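Local structure of peridinin-chlorophyll A protein (Amphidinium carterae, 2C9E) at residues V48-E53 and H244-K249; L56-P60 and A157-V161; Q43-V48 and T114-E118. The protein probably serves as a water-soluble light-harvesting antenna for the blue-green range, holding peridinin and chlorophyll a within a mainly helical protein. All coordinates share one frame; numbering follows the deposited sequence.

Contact 1 of 3, residues V48-E53 and H244-K249. With CLA (chlorophyll a), chain C.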
loop_
_atom_site.group_PDB
_atom_site.type_symbol
_atom_site.label_atom_id
_atom_site.label_comp_id
_atom_site.label_asym_id
_atom_site.label_seq_id
_atom_site.Cartn_x
_atom_site.Cartn_y
_atom_site.Cartn_z
ATOM N N VAL A 48 -7.811 -7.162 1.269
ATOM C CA VAL A 48 -7.392 -5.776 1.046
ATOM C C VAL A 48 -8.417 -4.836 1.689
ATOM O O VAL A 48 -8.050 -3.806 2.279
ATOM C CB VAL A 48 -7.272 -5.505 -0.426
ATOM C CG1 VAL A 48 -7.206 -3.986 -0.697
ATOM C CG2 VAL A 48 -6.070 -6.206 -0.935
ATOM N N GLU A 49 -9.693 -5.198 1.560
ATOM C CA GLU A 49 -10.741 -4.430 2.174
ATOM C C GLU A 49 -10.508 -4.372 3.716
ATOM O O GLU A 49 -10.707 -3.336 4.346
ATOM C CB GLU A 49 -12.115 -5.082 1.918
ATOM C CG GLU A 49 -13.244 -4.281 2.495
ATOM C CD GLU A 49 -14.557 -5.049 2.595
ATOM O OE1 GLU A 49 -14.911 -5.795 1.664
ATOM O OE2 GLU A 49 -15.259 -4.870 3.613
ATOM N N LYS A 50 -10.114 -5.478 4.322
ATOM C CA LYS A 50 -9.897 -5.481 5.774
ATOM C C LYS A 50 -8.659 -4.685 6.107
ATOM O O LYS A 50 -8.594 -3.969 7.116
ATOM C CB LYS A 50 -9.798 -6.933 6.284
ATOM C CG LYS A 50 -11.129 -7.681 6.124
ATOM C CD LYS A 50 -11.019 -9.116 6.467
ATOM C CE LYS A 50 -12.371 -9.657 6.847
ATOM N NZ LYS A 50 -13.076 -8.731 7.841
ATOM N N LEU A 51 -7.651 -4.790 5.262
ATOM C CA LEU A 51 -6.427 -4.019 5.513
ATOM C C LEU A 51 -6.703 -2.473 5.609
ATOM O O LEU A 51 -6.172 -1.730 6.490
ATOM C CB LEU A 51 -5.438 -4.330 4.386
ATOM C CG LEU A 51 -4.071 -3.657 4.457
ATOM C CD1 LEU A 51 -3.265 -4.259 5.611
ATOM C CD2 LEU A 51 -3.347 -3.835 3.079
ATOM N N LEU A 52 -7.492 -1.982 4.662
ATOM C CA LEU A 52 -7.827 -0.572 4.609
ATOM C C LEU A 52 -8.735 -0.219 5.788
ATOM O O LEU A 52 -8.561 0.848 6.415
ATOM C CB LEU A 52 -8.531 -0.285 3.289
ATOM C CG LEU A 52 -7.694 -0.480 2.005
ATOM C CD1 LEU A 52 -8.558 -0.163 0.710
ATOM C CD2 LEU A 52 -6.476 0.401 2.072
ATOM N N GLU A 53 -9.710 -1.089 6.104
ATOM C CA GLU A 53 -10.574 -0.805 7.261
ATOM C C GLU A 53 -9.698 -0.676 8.534
ATOM O O GLU A 53 -9.850 0.296 9.294
ATOM C CB GLU A 53 -11.621 -1.900 7.436
ATOM C CG GLU A 53 -12.713 -1.867 6.379
ATOM C CD GLU A 53 -13.522 -3.173 6.301
ATOM O OE1 GLU A 53 -13.042 -4.234 6.759
ATOM O OE2 GLU A 53 -14.645 -3.162 5.764
ATOM N N HIS A 244 -12.547 3.460 -1.457
ATOM C CA HIS A 244 -12.146 2.140 -1.998
ATOM C C HIS A 244 -12.762 1.005 -1.161
ATOM O O HIS A 244 -13.148 -0.003 -1.707
ATOM C CB HIS A 244 -10.621 1.975 -2.004
ATOM C CG HIS A 244 -9.899 2.803 -3.038
ATOM N ND1 HIS A 244 -9.647 4.156 -2.879
ATOM C CD2 HIS A 244 -9.338 2.451 -4.226
ATOM C CE1 HIS A 244 -8.963 4.602 -3.927
ATOM N NE2 HIS A 244 -8.764 3.586 -4.761
ATOM N N VAL A 245 -12.806 1.154 0.172
ATOM C CA VAL A 245 -13.415 0.133 1.062
ATOM C C VAL A 245 -14.851 -0.041 0.555
ATOM O O VAL A 245 -15.344 -1.143 0.399
ATOM C CB VAL A 245 -13.494 0.578 2.596
ATOM C CG1 VAL A 245 -14.432 -0.380 3.363
ATOM C CG2 VAL A 245 -12.093 0.546 3.279
ATOM N N ARG A 246 -15.533 1.053 0.288
ATOM C CA ARG A 246 -16.903 0.880 -0.205
ATOM C C ARG A 246 -16.955 0.179 -1.582
ATOM O O ARG A 246 -17.758 -0.731 -1.796
ATOM C CB ARG A 246 -17.619 2.230 -0.286
ATOM C CG ARG A 246 -18.926 2.146 -1.038
ATOM C CD ARG A 246 -19.379 3.514 -1.524
ATOM N NE ARG A 246 -19.743 4.392 -0.416
ATOM C CZ ARG A 246 -19.281 5.633 -0.285
ATOM N NH1 ARG A 246 -18.427 6.116 -1.203
ATOM N NH2 ARG A 246 -19.677 6.387 0.745
ATOM N N ALA A 247 -16.084 0.591 -2.503
ATOM C CA ALA A 247 -16.054 0.003 -3.857
ATOM C C ALA A 247 -15.852 -1.524 -3.853
ATOM O O ALA A 247 -16.547 -2.283 -4.542
ATOM C CB ALA A 247 -14.963 0.663 -4.654
ATOM N N ILE A 248 -14.903 -1.970 -3.052
ATOM C CA ILE A 248 -14.600 -3.380 -2.974
ATOM C C ILE A 248 -15.827 -4.167 -2.518
ATOM O O ILE A 248 -16.135 -5.201 -3.078
ATOM C CB ILE A 248 -13.447 -3.618 -1.992
ATOM C CG1 ILE A 248 -12.183 -2.932 -2.513
ATOM C CG2 ILE A 248 -13.279 -5.120 -1.736
ATOM C CD1 ILE A 248 -11.010 -3.011 -1.509
ATOM N N LYS A 249 -16.526 -3.681 -1.496
ATOM C CA LYS A 249 -17.705 -4.384 -1.025
ATOM C C LYS A 249 -18.672 -4.497 -2.193
ATOM O O LYS A 249 -19.210 -5.583 -2.450
ATOM C CB LYS A 249 -18.339 -3.635 0.176
ATOM C CG LYS A 249 -17.393 -3.659 1.409
ATOM C CD LYS A 249 -17.660 -2.546 2.432
ATOM C CE LYS A 249 -18.202 -3.104 3.738
ATOM N NZ LYS A 249 -18.231 -2.051 4.796
HETATM MG MG CLA C . -5.410 2.930 -6.778
HETATM C CHA CLA C . -3.582 4.659 -9.232
HETATM C CHB CLA C . -5.452 0.143 -8.828
HETATM C CHC CLA C . -6.343 0.938 -4.086
HETATM C CHD CLA C . -4.521 5.477 -4.556
HETATM N NA CLA C . -4.764 2.517 -8.825
HETATM C C1A CLA C . -4.028 3.385 -9.646
HETATM C C2A CLA C . -3.672 2.689 -10.942
HETATM C C3A CLA C . -4.454 1.385 -10.885
HETATM C C4A CLA C . -4.917 1.289 -9.431
HETATM C CMA CLA C . -5.686 1.480 -11.797
HETATM C CAA CLA C . -2.167 2.414 -11.031
HETATM C CBA CLA C . -1.730 1.932 -12.413
HETATM C CGA CLA C . -0.285 1.455 -12.439
HETATM O O1A CLA C . 0.161 0.985 -13.488
HETATM O O2A CLA C . 0.586 1.524 -11.254
HETATM N NB CLA C . -5.936 0.934 -6.534
HETATM C C1B CLA C . -5.919 -0.016 -7.534
HETATM C C2B CLA C . -6.555 -1.210 -7.051
HETATM C C3B CLA C . -6.836 -1.021 -5.722
HETATM C C4B CLA C . -6.370 0.335 -5.373
HETATM C CMB CLA C . -6.929 -2.482 -7.900
HETATM C CAB CLA C . -7.489 -2.167 -5.092
HETATM C CBB CLA C . -7.842 -2.123 -3.797
HETATM N NC CLA C . -5.422 3.174 -4.686
HETATM C C1C CLA C . -5.902 2.254 -3.770
HETATM C C2C CLA C . -5.954 2.892 -2.459
HETATM C C3C CLA C . -5.451 4.143 -2.594
HETATM C C4C CLA C . -5.096 4.320 -3.995
HETATM C CMC CLA C . -6.461 2.291 -1.145
HETATM C CAC CLA C . -5.286 5.191 -1.515
HETATM C CBC CLA C . -6.573 6.091 -1.382
HETATM N ND CLA C . -4.314 4.645 -6.834
HETATM C C1D CLA C . -4.169 5.642 -5.909
HETATM C C2D CLA C . -3.755 6.867 -6.540
HETATM C C3D CLA C . -3.511 6.541 -7.818
HETATM C C4D CLA C . -3.845 5.169 -7.985
HETATM C CMD CLA C . -3.566 8.254 -5.827
HETATM C CAD CLA C . -2.966 6.990 -9.074
HETATM O OBD CLA C . -2.769 8.135 -9.519
HETATM C CBD CLA C . -2.775 5.772 -9.956
HETATM C CGD CLA C . -3.381 6.104 -11.302
HETATM O O1D CLA C . -4.550 5.805 -11.537
HETATM O O2D CLA C . -2.639 6.777 -12.216
HETATM C CED CLA C . -3.210 7.218 -13.325
HETATM C C1 CLA C . 1.944 1.036 -11.411
HETATM C C2 CLA C . 2.571 1.191 -10.178
HETATM C C3 CLA C . 3.860 1.600 -9.854
HETATM C C4 CLA C . 4.948 1.971 -10.933
HETATM C C5 CLA C . 4.351 1.730 -8.355
HETATM C C6 CLA C . 3.321 1.275 -7.275
HETATM C C7 CLA C . 3.773 1.623 -5.833
HETATM C C8 CLA C . 2.767 1.266 -4.705
HETATM C C9 CLA C . 3.154 1.993 -3.396
HETATM C C10 CLA C . 2.801 -0.265 -4.487
HETATM C C11 CLA C . 2.129 -0.779 -3.189
HETATM C C12 CLA C . 1.974 -2.302 -3.198
HETATM C C13 CLA C . 3.248 -3.121 -3.457
HETATM C C14 CLA C . 2.991 -4.531 -3.942
HETATM C C15 CLA C . 4.098 -3.146 -2.179
HETATM C C16 CLA C . 3.525 -3.881 -0.978
HETATM C C17 CLA C . 4.304 -3.487 0.246
HETATM C C18 CLA C . 3.966 -4.252 1.519
HETATM C C19 CLA C . 4.822 -3.753 2.654
HETATM C C20 CLA C . 4.213 -5.735 1.321
HETATM O O HOH W 1 -16.127 -0.476 6.469
HETATM O O HOH W 2 -7.436 3.523 -7.055
#
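E49 and V245 mark the closest backbone approach, their CA atoms 5.4 Å apart, where helix 41-55 and helix 234-251 run nearly antiparallel. The axes of segments 48-53 and 244-249 are 9.4 Å apart at an angle of 156°. The middle of the interface is apolar: L52 CB lies 3.7 Å from V245 CG2, and V48 CG1 meets I248 CD1 at 4.0 Å, the two side chains crossing at about a right angle. On the side facing the chlorophyll, both L52 methyls touch its CMC methyl, and one face of the H244 imidazole lies over C1C, offset toward the ring rim. In the plane of that imidazole, NE2 is 2.7 Å from water 2, which in turn coordinates the chlorophyll magnesium at 2.1 Å; ND1 is bonded to the carbonyl of A240, fixing the ring's rotation. The other side is charged. E49, with CG anti to its backbone nitrogen (chi1 -178°), lays its carboxylate across the methylenes of K249. E53 OE2 forms a long salt bridge to K249 NZ (3.9 Å), which water 1 also spans. Because E49 OE2 and E53 OE2 are only 2.8 Å apart, the two carboxylates may share a proton, with the lysine easing any remaining negative charge. The interface thus runs from water-mediated magnesium ligation at one side to a carboxylate pair with a lysine at the other.

Contact 2 of 3, residues L56-P60 and A157-V161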
loop_
_atom_site.group_PDB
_atom_site.type_symbol
_atom_site.label_atom_id
_atom_site.label_comp_id
_atom_site.label_asym_id
_atom_site.label_seq_id
_atom_site.Cartn_x
_atom_site.Cartn_y
_atom_site.Cartn_z
ATOM N N LEU A 56 -8.094 2.424 8.838
ATOM C CA LEU A 56 -9.056 3.479 9.136
ATOM C C LEU A 56 -9.411 3.553 10.616
ATOM O O LEU A 56 -10.123 4.446 11.022
ATOM C CB LEU A 56 -10.327 3.298 8.290
ATOM C CG LEU A 56 -10.244 3.892 6.873
ATOM C CD1 LEU A 56 -11.509 3.585 6.056
ATOM C CD2 LEU A 56 -10.082 5.371 6.962
ATOM N N THR A 57 -8.889 2.642 11.430
ATOM C CA THR A 57 -9.178 2.678 12.869
ATOM C C THR A 57 -8.016 3.316 13.641
ATOM O O THR A 57 -8.145 3.624 14.816
ATOM C CB THR A 57 -9.405 1.267 13.475
ATOM O OG1 THR A 57 -8.208 0.476 13.341
ATOM C CG2 THR A 57 -10.594 0.564 12.815
ATOM N N MET A 58 -6.889 3.518 12.960
ATOM C CA MET A 58 -5.678 4.076 13.557
ATOM C C MET A 58 -5.676 5.585 13.753
ATOM O O MET A 58 -6.421 6.321 13.094
ATOM C CB MET A 58 -4.477 3.697 12.694
ATOM C CG MET A 58 -4.200 2.169 12.668
ATOM S SD MET A 58 -2.982 1.689 11.380
ATOM C CE MET A 58 -2.778 -0.065 11.728
ATOM N N ASP A 59 -4.808 6.033 14.646
ATOM C CA ASP A 59 -4.633 7.439 14.948
ATOM C C ASP A 59 -3.828 8.070 13.788
ATOM O O ASP A 59 -2.643 7.791 13.604
ATOM C CB ASP A 59 -3.865 7.521 16.254
ATOM C CG ASP A 59 -3.593 8.940 16.693
ATOM O OD1 ASP A 59 -3.710 9.879 15.887
ATOM O OD2 ASP A 59 -3.237 9.100 17.873
ATOM N N PRO A 60 -4.457 8.949 12.999
ATOM C CA PRO A 60 -3.698 9.537 11.896
ATOM C C PRO A 60 -2.317 10.112 12.263
ATOM O O PRO A 60 -1.369 10.059 11.449
ATOM C CB PRO A 60 -4.656 10.610 11.339
ATOM C CG PRO A 60 -6.057 10.090 11.732
ATOM C CD PRO A 60 -5.815 9.529 13.112
ATOM N N ALA A 157 -9.648 4.117 19.421
ATOM C CA ALA A 157 -10.349 5.275 19.944
ATOM C C ALA A 157 -10.029 6.593 19.253
ATOM O O ALA A 157 -10.709 7.586 19.466
ATOM C CB ALA A 157 -10.101 5.378 21.457
ATOM N N LYS A 158 -8.995 6.614 18.419
ATOM C CA LYS A 158 -8.654 7.848 17.728
ATOM C C LYS A 158 -8.846 7.694 16.236
ATOM O O LYS A 158 -8.193 8.371 15.441
ATOM C CB LYS A 158 -7.212 8.265 18.034
ATOM C CG LYS A 158 -6.883 8.252 19.511
ATOM C CD LYS A 158 -6.335 9.561 19.947
ATOM C CE LYS A 158 -7.398 10.657 19.827
ATOM N NZ LYS A 158 -6.979 12.003 20.386
ATOM N N ALA A 159 -9.730 6.794 15.848
ATOM C CA ALA A 159 -9.998 6.593 14.442
ATOM C C ALA A 159 -10.492 7.939 13.967
ATOM O O ALA A 159 -11.162 8.661 14.717
ATOM C CB ALA A 159 -11.103 5.524 14.240
ATOM N N PRO A 160 -10.150 8.320 12.729
ATOM C CA PRO A 160 -10.606 9.613 12.208
ATOM C C PRO A 160 -12.091 9.577 11.819
ATOM O O PRO A 160 -12.648 8.513 11.498
ATOM C CB PRO A 160 -9.691 9.840 11.005
ATOM C CG PRO A 160 -9.440 8.461 10.540
ATOM C CD PRO A 160 -9.186 7.699 11.808
ATOM N N VAL A 161 -12.727 10.745 11.882
ATOM C CA VAL A 161 -14.128 10.868 11.515
ATOM C C VAL A 161 -14.115 10.812 10.002
ATOM O O VAL A 161 -13.278 11.444 9.359
ATOM C CB VAL A 161 -14.729 12.235 11.962
ATOM C CG1 VAL A 161 -16.129 12.386 11.396
ATOM C CG2 VAL A 161 -14.775 12.330 13.492
HETATM O O HOH W 3 -12.607 5.839 10.345
HETATM O O HOH W 4 -7.176 5.144 17.288
#
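The turn from helix 41-55 into helix 60-77 packs here, through L56-P60, against A157-V161 of the long connection between helix 132-152 and helix 176-192. T57 and A159 approach closest, CA to CA 4.3 Å, and the carbonyls of the turn face the connection. Two waters supply the polar link: water 3 donates to L56 O and P160 O, both at 2.9 Å, while water 4 donates to T57 O and accepts from K158 N at 2.6 Å. Between them M58 O lies 3.3 Å from P160 CD. The two prolines also meet, with P60 CG 3.7 Å from P160 CB. D59, the N-cap of helix 60-77, has CG anti to its backbone nitrogen (chi1 179°), which lays its carboxylate alongside the K158 methylenes, OD2 lying 3.8 Å from CD. The bends of K158 at chi2 and chi3 leave NZ 5.4 Å from D59 OD2, too far for a salt bridge; OD1 instead pairs with K61. Around this junction, L56, P60 and P160 all rest on helix 234-251, while T57 and M58 turn to helix 106-111 and the S103-A104 loop before it.

Contact 3 of 3, residues Q43-V48 and T114-E118. With CLA (chlorophyll a), chain B.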
loop_
_atom_site.group_PDB
_atom_site.type_symbol
_atom_site.label_atom_id
_atom_site.label_comp_id
_atom_site.label_asym_id
_atom_site.label_seq_id
_atom_site.Cartn_x
_atom_site.Cartn_y
_atom_site.Cartn_z
ATOM N N GLN A 43 -10.916 -13.912 -1.777
ATOM C CA GLN A 43 -10.315 -13.831 -0.463
ATOM C C GLN A 43 -9.260 -12.717 -0.461
ATOM O O GLN A 43 -9.145 -11.957 0.505
ATOM C CB GLN A 43 -9.653 -15.159 -0.082
ATOM C CG GLN A 43 -9.330 -15.236 1.431
ATOM C CD GLN A 43 -8.476 -16.460 1.851
ATOM O OE1 GLN A 43 -8.489 -17.515 1.175
ATOM N NE2 GLN A 43 -7.744 -16.324 2.991
ATOM N N ALA A 44 -8.497 -12.622 -1.548
ATOM C CA ALA A 44 -7.470 -11.576 -1.679
ATOM C C ALA A 44 -8.129 -10.201 -1.681
ATOM O O ALA A 44 -7.653 -9.269 -1.021
ATOM C CB ALA A 44 -6.660 -11.786 -2.984
ATOM N N ALA A 45 -9.236 -10.056 -2.394
ATOM C CA ALA A 45 -9.899 -8.726 -2.456
ATOM C C ALA A 45 -10.517 -8.341 -1.089
ATOM O O ALA A 45 -10.438 -7.162 -0.649
ATOM C CB ALA A 45 -10.996 -8.724 -3.616
ATOM N N LEU A 46 -11.111 -9.326 -0.402
ATOM C CA LEU A 46 -11.672 -9.083 0.936
ATOM C C LEU A 46 -10.531 -8.724 1.900
ATOM O O LEU A 46 -10.674 -7.831 2.747
ATOM C CB LEU A 46 -12.382 -10.334 1.472
ATOM C CG LEU A 46 -12.931 -10.267 2.901
ATOM C CD1 LEU A 46 -13.862 -9.020 3.099
ATOM C CD2 LEU A 46 -13.741 -11.555 3.151
ATOM N N ALA A 47 -9.395 -9.394 1.769
ATOM C CA ALA A 47 -8.265 -9.079 2.651
ATOM C C ALA A 47 -7.845 -7.639 2.496
ATOM O O ALA A 47 -7.542 -6.955 3.455
ATOM C CB ALA A 47 -7.087 -9.989 2.351
ATOM N N VAL A 48 -7.811 -7.162 1.269
ATOM C CA VAL A 48 -7.392 -5.776 1.046
ATOM C C VAL A 48 -8.417 -4.836 1.689
ATOM O O VAL A 48 -8.050 -3.806 2.279
ATOM C CB VAL A 48 -7.272 -5.505 -0.426
ATOM C CG1 VAL A 48 -7.206 -3.986 -0.697
ATOM C CG2 VAL A 48 -6.070 -6.206 -0.935
ATOM N N THR A 114 -4.773 -13.930 9.372
ATOM C CA THR A 114 -5.379 -15.020 8.606
ATOM C C THR A 114 -6.213 -14.522 7.431
ATOM O O THR A 114 -6.922 -15.304 6.804
ATOM C CB THR A 114 -6.327 -15.873 9.531
ATOM O OG1 THR A 114 -7.408 -15.045 10.004
ATOM C CG2 THR A 114 -5.596 -16.356 10.770
ATOM N N ALA A 115 -6.157 -13.240 7.126
ATOM C CA ALA A 115 -6.970 -12.727 6.043
ATOM C C ALA A 115 -6.483 -12.981 4.613
ATOM O O ALA A 115 -7.284 -13.284 3.722
ATOM C CB ALA A 115 -7.207 -11.246 6.262
ATOM N N PHE A 116 -5.191 -12.883 4.370
ATOM C CA PHE A 116 -4.686 -13.091 3.006
ATOM C C PHE A 116 -4.531 -14.562 2.606
ATOM O O PHE A 116 -4.142 -15.377 3.398
ATOM C CB PHE A 116 -3.335 -12.355 2.813
ATOM C CG PHE A 116 -3.496 -10.872 2.649
ATOM C CD1 PHE A 116 -3.500 -10.031 3.757
ATOM C CD2 PHE A 116 -3.782 -10.336 1.396
ATOM C CE1 PHE A 116 -3.806 -8.674 3.617
ATOM C CE2 PHE A 116 -4.087 -9.003 1.237
ATOM C CZ PHE A 116 -4.109 -8.158 2.331
ATOM N N PRO A 117 -4.875 -14.917 1.365
ATOM C CA PRO A 117 -4.737 -16.324 0.953
ATOM C C PRO A 117 -3.346 -16.926 0.962
ATOM O O PRO A 117 -2.368 -16.315 0.498
ATOM C CB PRO A 117 -5.330 -16.343 -0.459
ATOM C CG PRO A 117 -5.177 -14.927 -0.916
ATOM C CD PRO A 117 -5.607 -14.167 0.335
ATOM N N GLU A 118 -3.278 -18.129 1.513
ATOM C CA GLU A 118 -2.054 -18.903 1.585
ATOM C C GLU A 118 -0.858 -18.177 2.186
ATOM O O GLU A 118 0.290 -18.344 1.749
ATOM C CB GLU A 118 -1.705 -19.396 0.201
ATOM C CG GLU A 118 -1.654 -20.887 0.142
ATOM C CD GLU A 118 -2.882 -21.487 -0.525
ATOM O OE1 GLU A 118 -2.924 -21.489 -1.789
ATOM O OE2 GLU A 118 -3.801 -21.944 0.214
HETATM MG MG CLA B . 5.929 -2.815 6.466
HETATM C CHA CLA B . 4.639 -5.689 8.120
HETATM C CHB CLA B . 8.074 -4.935 4.637
HETATM C CHC CLA B . 6.495 -0.353 4.096
HETATM C CHD CLA B . 3.289 -0.980 7.808
HETATM N NA CLA B . 6.226 -5.036 6.369
HETATM C C1A CLA B . 5.659 -5.990 7.227
HETATM C C2A CLA B . 6.353 -7.341 7.036
HETATM C C3A CLA B . 7.504 -7.049 6.058
HETATM C C4A CLA B . 7.287 -5.605 5.619
HETATM C CMA CLA B . 8.890 -7.239 6.795
HETATM C CAA CLA B . 5.479 -8.439 6.434
HETATM C CBA CLA B . 4.818 -7.976 5.155
HETATM C CGA CLA B . 4.073 -9.087 4.456
HETATM O O1A CLA B . 3.191 -9.702 5.066
HETATM O O2A CLA B . 4.349 -9.433 3.187
HETATM N NB CLA B . 7.178 -2.627 4.774
HETATM C C1B CLA B . 8.016 -3.596 4.256
HETATM C C2B CLA B . 8.852 -2.970 3.247
HETATM C C3B CLA B . 8.432 -1.677 3.101
HETATM C C4B CLA B . 7.295 -1.497 3.985
HETATM C CMB CLA B . 10.040 -3.574 2.456
HETATM C CAB CLA B . 9.210 -0.814 2.195
HETATM C CBB CLA B . 8.938 0.555 2.072
HETATM N NC CLA B . 5.055 -1.004 6.035
HETATM C C1C CLA B . 5.465 -0.125 5.038
HETATM C C2C CLA B . 4.692 1.104 5.147
HETATM C C3C CLA B . 3.807 0.937 6.181
HETATM C C4C CLA B . 4.042 -0.384 6.766
HETATM C CMC CLA B . 4.922 2.410 4.299
HETATM C CAC CLA B . 2.806 1.989 6.624
HETATM C CBC CLA B . 3.206 2.583 7.980
HETATM N ND CLA B . 4.272 -3.194 7.623
HETATM C C1D CLA B . 3.395 -2.327 8.221
HETATM C C2D CLA B . 2.615 -3.014 9.241
HETATM C C3D CLA B . 3.049 -4.294 9.234
HETATM C C4D CLA B . 4.093 -4.397 8.260
HETATM C CMD CLA B . 1.514 -2.480 10.163
HETATM C CAD CLA B . 2.885 -5.608 9.810
HETATM O OBD CLA B . 2.301 -5.970 10.838
HETATM C CBD CLA B . 3.671 -6.595 8.911
HETATM C CGD CLA B . 4.426 -7.590 9.755
HETATM O O1D CLA B . 5.596 -7.343 10.120
HETATM O O2D CLA B . 3.803 -8.753 10.101
HETATM C CED CLA B . 4.373 -9.695 10.946
HETATM C C1 CLA B . 3.372 -10.250 2.477
HETATM C C2 CLA B . 2.242 -9.422 2.117
HETATM C C3 CLA B . 0.932 -9.613 2.477
HETATM C C4 CLA B . 0.491 -10.795 3.318
HETATM C C5 CLA B . -0.202 -8.713 2.047
HETATM C C6 CLA B . 0.238 -7.498 1.188
HETATM C C7 CLA B . -0.983 -6.718 0.696
HETATM C C8 CLA B . -0.626 -5.523 -0.178
HETATM C C9 CLA B . 0.069 -4.420 0.643
HETATM C C10 CLA B . -1.878 -5.041 -0.909
HETATM C C11 CLA B . -1.601 -3.971 -1.964
HETATM C C12 CLA B . -2.855 -3.443 -2.729
HETATM C C13 CLA B . -2.500 -2.334 -3.757
HETATM C C14 CLA B . -3.737 -1.656 -4.310
HETATM C C15 CLA B . -1.664 -2.923 -4.907
HETATM C C16 CLA B . -1.144 -1.882 -5.877
HETATM C C17 CLA B . -0.248 -2.533 -6.876
HETATM C C18 CLA B . 0.336 -1.591 -7.939
HETATM C C19 CLA B . -0.688 -1.043 -8.903
HETATM C C20 CLA B . 1.422 -2.298 -8.703
HETATM O O HOH W 5 -10.101 -13.128 3.527
HETATM O O HOH W 6 7.451 -1.974 7.817
#
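A47 and F116 form the centre of this contact. The methyl of A47 makes a CH-pi contact, its CB 3.3 Å from the centroid of the F116 ring and 11° off the ring normal. The opposite face is covered by the chlorophyll phytyl chain, whose C5 stands 3.7 Å above the plane, also over the centre, so the phenyl is sandwiched between helix 41-55 and pigment tail. F116 CZ lies 3.8 Å from C7 further along the same chain. The CB of F116 points away from the helix, yet CG, set anti to the carbonyl carbon (chi1 -76°), brings the ring back over A47, where V48 CG2 also reaches CE2. Beside the ring, P117 packs on the preceding turn, its CG 4.0 Å from A44 CB.

A polar contact flanks the ring, where Q43 and water 5 tie the A115 carbonyl to the helix. Q43, extended beyond CG, slides past P117 in the opposite direction, and its NE2 donates to A115 O at 3.2 Å with an N-H...O angle of 152°; the donor stands well above the carbonyl plane, away from the lone pairs. Water 5 also donates to A115 O, at 2.8 Å, and more weakly to Q43 O, so two donors grip that carbonyl. Further out, N40 OD1 accepts from the backbone nitrogen of Q43, while Y32 of helix 28-39 bonds P117 O through its hydroxyl and its side chain touches F116. The loop then passes into helix 119-128, with E118 at the N-cap. F116, carried by this proline-containing interhelical loop and backed by helix 41-55, thus lines the chlorophyll's tail pocket in this mainly helical peridinin-chlorophyll protein, with peridinin touching A44 and F116 as well.

In the fold
Contacts 1 and 3 occupy successive turns of helix 41-55, their centres 11 Å apart, and share V48: one methyl faces the chain C chlorophyll and I248, the other the F116 ring beside the tail of the chain B chlorophyll. They also touch directly, I248 CG2 lying 3.7 Å from A45 O. Contact 2 follows in the loop just after that helix, its centre 16 Å from that of contact 1, with V245 CG2 4.2 Å from L56 CD1; contacts 2 and 3 are 22 Å apart between centres and do not touch. Along the sequence contact 2 is nested within the loop closed by contact 1, whereas contacts 1 and 3 interleave. Peridinin touches residues of all three.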